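Local coordinates for protein MpaA (Escherichia coli O157:H7, PDB 5HXD) that probably hydrolyses the gamma-D-glutamyl-diaminopimelate amide bond of the murein tripeptide with the help of one zinc ion per subunit, at residues Q143-I148 and G196-D201; C78-G83 and E135-A140; P212-S215 and E221-L224. All blocks are in the same frame, centred on the assembly; numbering follows the deposited sequence.

Interaction 1 (Q143-I148 and G196-D201); sequences QLIHRI and GSWCAD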
loop_
_atom_site.group_PDB
_atom_site.type_symbol
_atom_site.label_atom_id
_atom_site.label_comp_id
_atom_site.label_asym_id
_atom_site.label_seq_id
_atom_site.Cartn_x
_atom_site.Cartn_y
_atom_site.Cartn_z
ATOM N N GLN A 143 -4.246 -6.752 -21.839
ATOM C CA GLN A 143 -5.362 -6.478 -22.731
ATOM C C GLN A 143 -5.725 -4.993 -22.763
ATOM O O GLN A 143 -6.070 -4.450 -23.828
ATOM C CB GLN A 143 -6.576 -7.323 -22.349
ATOM C CG GLN A 143 -6.483 -8.760 -22.857
ATOM C CD GLN A 143 -5.946 -8.854 -24.302
ATOM O OE1 GLN A 143 -6.391 -8.118 -25.203
ATOM N NE2 GLN A 143 -4.977 -9.754 -24.520
ATOM N N LEU A 144 -5.645 -4.349 -21.603
ATOM C CA LEU A 144 -5.776 -2.901 -21.494
ATOM C C LEU A 144 -4.836 -2.207 -22.484
ATOM O O LEU A 144 -5.268 -1.376 -23.280
ATOM C CB LEU A 144 -5.475 -2.441 -20.058
ATOM C CG LEU A 144 -5.556 -0.952 -19.709
ATOM C CD1 LEU A 144 -6.996 -0.503 -19.535
ATOM C CD2 LEU A 144 -4.749 -0.648 -18.464
ATOM N N ILE A 145 -3.558 -2.576 -22.451
ATOM C CA ILE A 145 -2.555 -1.916 -23.283
ATOM C C ILE A 145 -2.745 -2.232 -24.786
ATOM O O ILE A 145 -2.294 -1.472 -25.637
ATOM C CB ILE A 145 -1.114 -2.282 -22.794
ATOM C CG1 ILE A 145 -0.974 -1.905 -21.320
ATOM C CG2 ILE A 145 -0.037 -1.550 -23.589
ATOM C CD1 ILE A 145 0.392 -2.171 -20.717
ATOM N N HIS A 146 -3.439 -3.325 -25.108
ATOM C CA HIS A 146 -3.816 -3.617 -26.499
ATOM C C HIS A 146 -4.999 -2.762 -26.925
ATOM O O HIS A 146 -4.977 -2.156 -27.993
ATOM C CB HIS A 146 -4.157 -5.094 -26.693
ATOM C CG HIS A 146 -2.971 -5.955 -27.030
ATOM N ND1 HIS A 146 -2.393 -6.805 -26.122
ATOM C CD2 HIS A 146 -2.270 -6.081 -28.182
ATOM C CE1 HIS A 146 -1.372 -7.432 -26.699
ATOM N NE2 HIS A 146 -1.280 -7.009 -27.940
ATOM N N ARG A 147 -6.024 -2.706 -26.081
ATOM C CA ARG A 147 -7.204 -1.875 -26.337
ATOM C C ARG A 147 -6.825 -0.398 -26.595
ATOM O O ARG A 147 -7.202 0.178 -27.626
ATOM C CB ARG A 147 -8.184 -1.981 -25.159
ATOM C CG ARG A 147 -9.547 -1.278 -25.350
ATOM C CD ARG A 147 -10.252 -0.989 -23.994
ATOM N NE ARG A 147 -10.281 -2.168 -23.127
ATOM C CZ ARG A 147 -10.401 -2.119 -21.797
ATOM N NH1 ARG A 147 -10.498 -0.933 -21.201
ATOM N NH2 ARG A 147 -10.417 -3.239 -21.055
ATOM N N ILE A 148 -6.058 0.197 -25.675
ATOM C CA ILE A 148 -5.811 1.642 -25.710
ATOM C C ILE A 148 -4.635 2.077 -26.585
ATOM O O ILE A 148 -4.581 3.245 -26.995
ATOM C CB ILE A 148 -5.566 2.214 -24.288
ATOM C CG1 ILE A 148 -4.263 1.670 -23.703
ATOM C CG2 ILE A 148 -6.744 1.929 -23.379
ATOM C CD1 ILE A 148 -3.571 2.639 -22.803
ATOM N N GLY A 196 8.596 -4.712 -18.780
ATOM C CA GLY A 196 9.433 -4.099 -19.785
ATOM C C GLY A 196 9.873 -5.070 -20.857
ATOM O O GLY A 196 10.019 -4.689 -22.013
ATOM N N SER A 197 10.092 -6.324 -20.482
ATOM C CA SER A 197 10.459 -7.346 -21.453
ATOM C C SER A 197 9.309 -7.599 -22.425
ATOM O O SER A 197 9.522 -7.872 -23.613
ATOM C CB SER A 197 10.842 -8.649 -20.754
ATOM O OG SER A 197 12.186 -8.642 -20.319
ATOM N N TRP A 198 8.091 -7.529 -21.904
ATOM C CA TRP A 198 6.907 -7.716 -22.718
ATOM C C TRP A 198 6.713 -6.510 -23.636
ATOM O O TRP A 198 6.303 -6.626 -24.785
ATOM C CB TRP A 198 5.691 -7.902 -21.829
ATOM C CG TRP A 198 4.427 -8.202 -22.565
ATOM C CD1 TRP A 198 4.094 -9.369 -23.186
ATOM C CD2 TRP A 198 3.307 -7.329 -22.726
ATOM N NE1 TRP A 198 2.836 -9.278 -23.729
ATOM C CE2 TRP A 198 2.330 -8.036 -23.456
ATOM C CE3 TRP A 198 3.033 -6.019 -22.318
ATOM C CZ2 TRP A 198 1.109 -7.482 -23.785
ATOM C CZ3 TRP A 198 1.835 -5.472 -22.653
ATOM C CH2 TRP A 198 0.877 -6.203 -23.372
ATOM N N CYS A 199 7.009 -5.342 -23.093
ATOM C CA CYS A 199 6.876 -4.115 -23.828
ATOM C C CYS A 199 7.855 -4.058 -25.017
ATOM O O CYS A 199 7.473 -3.668 -26.132
ATOM C CB CYS A 199 7.083 -2.937 -22.873
ATOM S SG CYS A 199 5.596 -2.471 -21.956
ATOM N N ALA A 200 9.103 -4.463 -24.776
ATOM C CA ALA A 200 10.111 -4.475 -25.828
ATOM C C ALA A 200 9.690 -5.366 -26.984
ATOM O O ALA A 200 9.928 -5.023 -28.147
ATOM C CB ALA A 200 11.445 -4.925 -25.299
ATOM N N ASP A 201 9.056 -6.498 -26.688
ATOM C CA ASP A 201 8.653 -7.394 -27.774
ATOM C C ASP A 201 7.470 -6.849 -28.621
ATOM O O ASP A 201 7.283 -7.253 -29.772
ATOM C CB ASP A 201 8.339 -8.784 -27.215
ATOM C CG ASP A 201 9.596 -9.522 -26.757
ATOM O OD1 ASP A 201 10.722 -9.010 -26.985
ATOM O OD2 ASP A 201 9.463 -10.630 -26.199
#

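Interaction 2 (C78-G83 and E135-A140); sequences CVNPDG and EPETQA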
loop_
_atom_site.group_PDB
_atom_site.type_symbol
_atom_site.label_atom_id
_atom_site.label_comp_id
_atom_site.label_asym_id
_atom_site.label_seq_id
_atom_site.Cartn_x
_atom_site.Cartn_y
_atom_site.Cartn_z
ATOM N N CYS A 78 -2.707 1.007 -9.180
ATOM C CA CYS A 78 -2.285 -0.237 -8.559
ATOM C C CYS A 78 -2.528 -1.460 -9.455
ATOM O O CYS A 78 -3.660 -1.936 -9.614
ATOM C CB CYS A 78 -2.990 -0.394 -7.208
ATOM S SG CYS A 78 -2.257 -1.596 -6.115
ATOM N N VAL A 79 -1.448 -1.957 -10.052
ATOM C CA VAL A 79 -1.516 -3.127 -10.917
ATOM C C VAL A 79 -1.918 -4.360 -10.092
ATOM O O VAL A 79 -2.679 -5.213 -10.557
ATOM C CB VAL A 79 -0.162 -3.359 -11.644
ATOM C CG1 VAL A 79 -0.107 -4.729 -12.277
ATOM C CG2 VAL A 79 0.086 -2.284 -12.708
ATOM N N ASN A 80 -1.459 -4.398 -8.838
ATOM C CA ASN A 80 -1.566 -5.571 -7.969
ATOM C C ASN A 80 -2.295 -5.276 -6.663
ATOM O O ASN A 80 -1.694 -5.310 -5.613
ATOM C CB ASN A 80 -0.150 -6.081 -7.689
ATOM C CG ASN A 80 -0.104 -7.322 -6.824
ATOM O OD1 ASN A 80 -1.113 -7.990 -6.604
ATOM N ND2 ASN A 80 1.090 -7.650 -6.345
ATOM N N PRO A 81 -3.603 -4.989 -6.721
ATOM C CA PRO A 81 -4.317 -4.540 -5.514
ATOM C C PRO A 81 -4.421 -5.572 -4.381
ATOM O O PRO A 81 -4.715 -5.176 -3.238
ATOM C CB PRO A 81 -5.714 -4.185 -6.045
ATOM C CG PRO A 81 -5.829 -4.836 -7.356
ATOM C CD PRO A 81 -4.460 -4.974 -7.914
ATOM N N ASP A 82 -4.202 -6.855 -4.683
ATOM C CA ASP A 82 -4.112 -7.893 -3.640
ATOM C C ASP A 82 -2.733 -7.846 -2.974
ATOM O O ASP A 82 -2.601 -8.116 -1.787
ATOM C CB ASP A 82 -4.352 -9.308 -4.203
ATOM C CG ASP A 82 -5.770 -9.528 -4.690
ATOM O OD1 ASP A 82 -6.674 -8.729 -4.363
ATOM O OD2 ASP A 82 -5.976 -10.527 -5.403
ATOM N N GLY A 83 -1.712 -7.536 -3.773
ATOM C CA GLY A 83 -0.374 -7.280 -3.275
ATOM C C GLY A 83 -0.362 -6.145 -2.263
ATOM O O GLY A 83 0.022 -6.381 -1.106
ATOM N N GLU A 135 -1.215 -14.955 -14.575
ATOM C CA GLU A 135 -1.985 -14.289 -13.527
ATOM C C GLU A 135 -3.039 -13.296 -14.062
ATOM O O GLU A 135 -2.811 -12.623 -15.068
ATOM C CB GLU A 135 -1.034 -13.582 -12.554
ATOM C CG GLU A 135 -0.027 -14.518 -11.887
ATOM C CD GLU A 135 -0.687 -15.713 -11.188
ATOM O OE1 GLU A 135 -1.308 -15.537 -10.101
ATOM O OE2 GLU A 135 -0.580 -16.828 -11.746
ATOM N N PRO A 136 -4.194 -13.200 -13.366
ATOM C CA PRO A 136 -5.285 -12.336 -13.825
ATOM C C PRO A 136 -4.874 -10.871 -13.880
ATOM O O PRO A 136 -5.210 -10.206 -14.859
ATOM C CB PRO A 136 -6.397 -12.565 -12.787
ATOM C CG PRO A 136 -5.752 -13.193 -11.632
ATOM C CD PRO A 136 -4.528 -13.903 -12.116
ATOM N N GLU A 137 -4.161 -10.387 -12.867
ATOM C CA GLU A 137 -3.588 -9.050 -12.906
ATOM C C GLU A 137 -2.736 -8.829 -14.155
ATOM O O GLU A 137 -2.733 -7.738 -14.714
ATOM C CB GLU A 137 -2.732 -8.790 -11.671
ATOM C CG GLU A 137 -3.480 -8.724 -10.361
ATOM C CD GLU A 137 -3.640 -10.074 -9.706
ATOM O OE1 GLU A 137 -3.146 -11.081 -10.253
ATOM O OE2 GLU A 137 -4.275 -10.127 -8.639
ATOM N N THR A 138 -2.008 -9.857 -14.591
ATOM C CA THR A 138 -1.127 -9.717 -15.750
ATOM C C THR A 138 -1.889 -9.649 -17.070
ATOM O O THR A 138 -1.634 -8.793 -17.926
ATOM C CB THR A 138 -0.145 -10.878 -15.837
ATOM O OG1 THR A 138 0.608 -10.946 -14.618
ATOM C CG2 THR A 138 0.779 -10.712 -17.063
ATOM N N GLN A 139 -2.818 -10.581 -17.232
ATOM C CA GLN A 139 -3.651 -10.628 -18.415
ATOM C C GLN A 139 -4.435 -9.348 -18.580
ATOM O O GLN A 139 -4.477 -8.790 -19.672
ATOM C CB GLN A 139 -4.579 -11.840 -18.358
ATOM C CG GLN A 139 -3.826 -13.128 -18.678
ATOM C CD GLN A 139 -4.476 -14.377 -18.104
ATOM O OE1 GLN A 139 -5.667 -14.385 -17.781
ATOM N NE2 GLN A 139 -3.690 -15.447 -17.977
ATOM N N ALA A 140 -5.030 -8.876 -17.492
ATOM C CA ALA A 140 -5.873 -7.698 -17.549
ATOM C C ALA A 140 -5.096 -6.482 -18.032
ATOM O O ALA A 140 -5.575 -5.736 -18.886
ATOM C CB ALA A 140 -6.483 -7.429 -16.221
HETATM O O HOH W 1 -3.528 -11.601 -6.445
#

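Interaction 3 (P212-S215 and E221-L224); sequences PPIS and EKYL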
loop_
_atom_site.group_PDB
_atom_site.type_symbol
_atom_site.label_atom_id
_atom_site.label_comp_id
_atom_site.label_asym_id
_atom_site.label_seq_id
_atom_site.Cartn_x
_atom_site.Cartn_y
_atom_site.Cartn_z
ATOM N N PRO A 212 13.480 6.287 -4.737
ATOM C CA PRO A 212 14.448 5.848 -3.732
ATOM C C PRO A 212 13.678 5.335 -2.530
ATOM O O PRO A 212 12.443 5.397 -2.553
ATOM C CB PRO A 212 15.213 7.124 -3.412
ATOM C CG PRO A 212 14.159 8.206 -3.564
ATOM C CD PRO A 212 13.236 7.741 -4.681
ATOM N N PRO A 213 14.373 4.812 -1.508
ATOM C CA PRO A 213 13.633 4.563 -0.266
ATOM C C PRO A 213 13.117 5.888 0.267
ATOM O O PRO A 213 13.894 6.824 0.437
ATOM C CB PRO A 213 14.676 3.952 0.656
ATOM C CG PRO A 213 15.694 3.359 -0.275
ATOM C CD PRO A 213 15.754 4.305 -1.438
ATOM N N ILE A 214 11.813 5.981 0.472
ATOM C CA ILE A 214 11.195 7.232 0.875
ATOM C C ILE A 214 9.758 6.992 1.351
ATOM O O ILE A 214 9.024 6.190 0.773
ATOM C CB ILE A 214 11.199 8.251 -0.279
ATOM C CG1 ILE A 214 10.699 9.614 0.223
ATOM C CG2 ILE A 214 10.389 7.717 -1.481
ATOM C CD1 ILE A 214 10.602 10.693 -0.837
ATOM N N SER A 215 9.364 7.681 2.413
ATOM C CA SER A 215 8.034 7.511 2.974
ATOM C C SER A 215 6.967 8.130 2.080
ATOM O O SER A 215 7.257 9.061 1.357
ATOM C CB SER A 215 7.978 8.136 4.363
ATOM O OG SER A 215 8.196 9.528 4.292
ATOM N N GLU A 221 5.221 15.151 -0.607
ATOM C CA GLU A 221 5.808 16.498 -0.536
ATOM C C GLU A 221 6.863 16.704 -1.644
ATOM O O GLU A 221 6.712 17.548 -2.528
ATOM C CB GLU A 221 6.424 16.717 0.873
ATOM C CG GLU A 221 7.629 17.685 1.033
ATOM C CD GLU A 221 7.441 19.078 0.416
ATOM O OE1 GLU A 221 6.278 19.532 0.269
ATOM O OE2 GLU A 221 8.468 19.721 0.072
ATOM N N LYS A 222 7.916 15.897 -1.597
ATOM C CA LYS A 222 9.102 16.074 -2.437
ATOM C C LYS A 222 8.900 15.828 -3.945
ATOM O O LYS A 222 9.561 16.462 -4.763
ATOM C CB LYS A 222 10.202 15.152 -1.913
ATOM C CG LYS A 222 11.540 15.283 -2.554
ATOM C CD LYS A 222 12.403 14.086 -2.149
ATOM C CE LYS A 222 13.862 14.282 -2.520
ATOM N NZ LYS A 222 14.421 15.465 -1.813
ATOM N N TYR A 223 7.992 14.918 -4.306
ATOM C CA TYR A 223 7.871 14.427 -5.689
ATOM C C TYR A 223 6.532 14.743 -6.347
ATOM O O TYR A 223 6.265 14.311 -7.478
ATOM C CB TYR A 223 8.096 12.908 -5.730
ATOM C CG TYR A 223 9.535 12.509 -5.539
ATOM C CD1 TYR A 223 10.553 13.358 -5.912
ATOM C CD2 TYR A 223 9.876 11.291 -4.978
ATOM C CE1 TYR A 223 11.867 13.017 -5.735
ATOM C CE2 TYR A 223 11.198 10.933 -4.797
ATOM C CZ TYR A 223 12.186 11.803 -5.178
ATOM O OH TYR A 223 13.508 11.473 -5.012
ATOM N N LEU A 224 5.693 15.493 -5.639
ATOM C CA LEU A 224 4.333 15.749 -6.100
ATOM C C LEU A 224 4.376 16.697 -7.273
ATOM O O LEU A 224 3.540 16.617 -8.165
ATOM C CB LEU A 224 3.470 16.316 -4.971
ATOM C CG LEU A 224 1.988 16.585 -5.251
ATOM C CD1 LEU A 224 1.390 15.473 -6.081
ATOM C CD2 LEU A 224 1.207 16.747 -3.945
#

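Interaction 1 (Q143-I148 and G196-D201)
W198 carries this contact from the helix of G196-D201, sending the benzo half of its indole to I145 and H146 on the helix of Q143-I148. Ahead of the indole, S197 OG is hydrogen-bonded to N105 ND2, which ties this helix to a loop. At W198 the first torsion sets CG anti to the backbone N (chi1 -176°), which directs the six-membered ring to the opposing helix. There the two partners meet it differently. I145 CD1 comes up at the edge of the indole, near its plane, 4.1 Å from W198 CZ3; the isoleucine chain is extended at chi2 (-178°), which carries CD1 outward past the indole as the two side chains run in opposite directions. H146 approaches with its CE1, 3.8 Å from W198 CZ2. The imidazole and the six-membered ring have their centroids 5.9 Å apart and their planes inclined at 76°, an oblique encounter that is neither a stack nor an edge-to-face pair. H146 ND1 is hydrogen-bonded within its own helix to the carbonyl oxygen of C142, which helps to fix the turn of the ring. The CA atoms of C199 and I145 still stand 9.7 Å apart, so the indole bridges most of the gap between the backbones. D201 then anchors the helix through OD2 to A104 N. F101 and P102 also pack on W198, and P150 and L204 on I145. With no hydrogen bond or salt bridge joining the segments, the helices are held by van der Waals contact around one buried indole, whose H146 side is the more solvent-exposed.

Interaction 2 (C78-G83 and E135-A140)
E137 OE2 is gripped by a water at 2.7 Å and by the backbone N of L24, and the same water reaches D82 OD2 at 2.9 Å. The water donates to both carboxylates, so it bridges two acidic groups whose OD2 and OE2 oxygens lie 3.7 Å apart with no direct bond. The carboxylate planes are turned 80° from each other. D82 OD2 also receives L25 N and its OD1 pairs with S23 OG, while N91 ND2 holds E137 OE1; this ring of donors probably offsets the repulsion of two buried like charges, unless one of them is protonated. With chi1 at -67°, E137 CG lies beside the backbone N and 3.6 Å from V79 O; the bend at chi2 (88°) then turns the carboxylate to the water. N80 stands next to this glutamate and uses its OD1 as the N-cap of the helix that begins at P81, in a weak bond to G83 N (2.9 Å). E135 has the equivalent N-cap position before the helix of P136-A140, so the contact joins the first turns of two helices. N80-G83 reads Asn-Pro-Asp-Gly, a sequence familiar from M14 carboxypeptidases, here following edge strand 74-76 of the central sheet, with the C78-C84 disulfide around it. The N80 side chain is about 6 Å from that of H49, a predicted zinc ligand, which places this junction close to the zinc site of an M14 metallopeptidase, though not at the metal, about 11 Å from N80.

Interaction 3 (P212-S215 and E221-L224)
The loop that leaves strand 206-210, the strand ending in the predicted proton donor/acceptor E210 of the M14 active site, folds back here on the end of the helix that follows it. P212 and I214 of this loop meet K222 and Y223, at the point where helix 216-222 gives way to helix 224-230. The P212 side chain lies about 7 Å from that of E210, so the contact lies near the predicted catalytic residue. The pyrrolidine ring of P212 comes to the edge of the Y223 ring, near its plane: its CD is 3.8 Å from Y223 CE2, and its CG approaches the phenol oxygen OH at 3.6 Å. Both are van der Waals contacts, and no hydrogen bond links the segments. I214 also reaches Y223 CE2, but obliquely to the ring. With both its torsions extended (chi1 -173°, chi2 -178°) the branch through CG1 stretches across the gap, and its CD1 lands 4.0 Å from Y223 CE2. F211, just before P212, also meets Y223 with its ring, the planes inclined at about 50°. After I214 comes S215, the N-cap of helix 216-222, whose OG is bonded to E218 N; the loop is thus held to the helix at its start by this cap and at its end by apolar contact. The loop also lies at the dimer interface, where S215 packs on I214 and P213 on D217 of the second subunit. K222 completes the group with its aliphatic chain. Its CD is 4.1 Å from I214 CD1 and, within its own segment, rides over one face of the Y223 ring, 3.7 Å above the plane and displaced toward the rim.

In the fold
Along the chain interaction 2 is completed first, then interaction 1, then interaction 3. Interactions 1 and 2, with centres about 14 Å apart, share helix 136-148: its first turns meet the loop after strand 74-76, its last turns meet helix 195-201. Interaction 3 lies beyond the chain's centre, its own centre about 28 Å from that of interaction 1 and about 24 Å from that of interaction 2, at the end of strand 206-210. Strands 74-76 and 206-210 belong to the same six-stranded mixed sheet, so the contacts join helices and loops that surround the sheet of a single M14 domain. Interactions 2 and 3 also touch the second subunit, linking parts near the active site to the dimer.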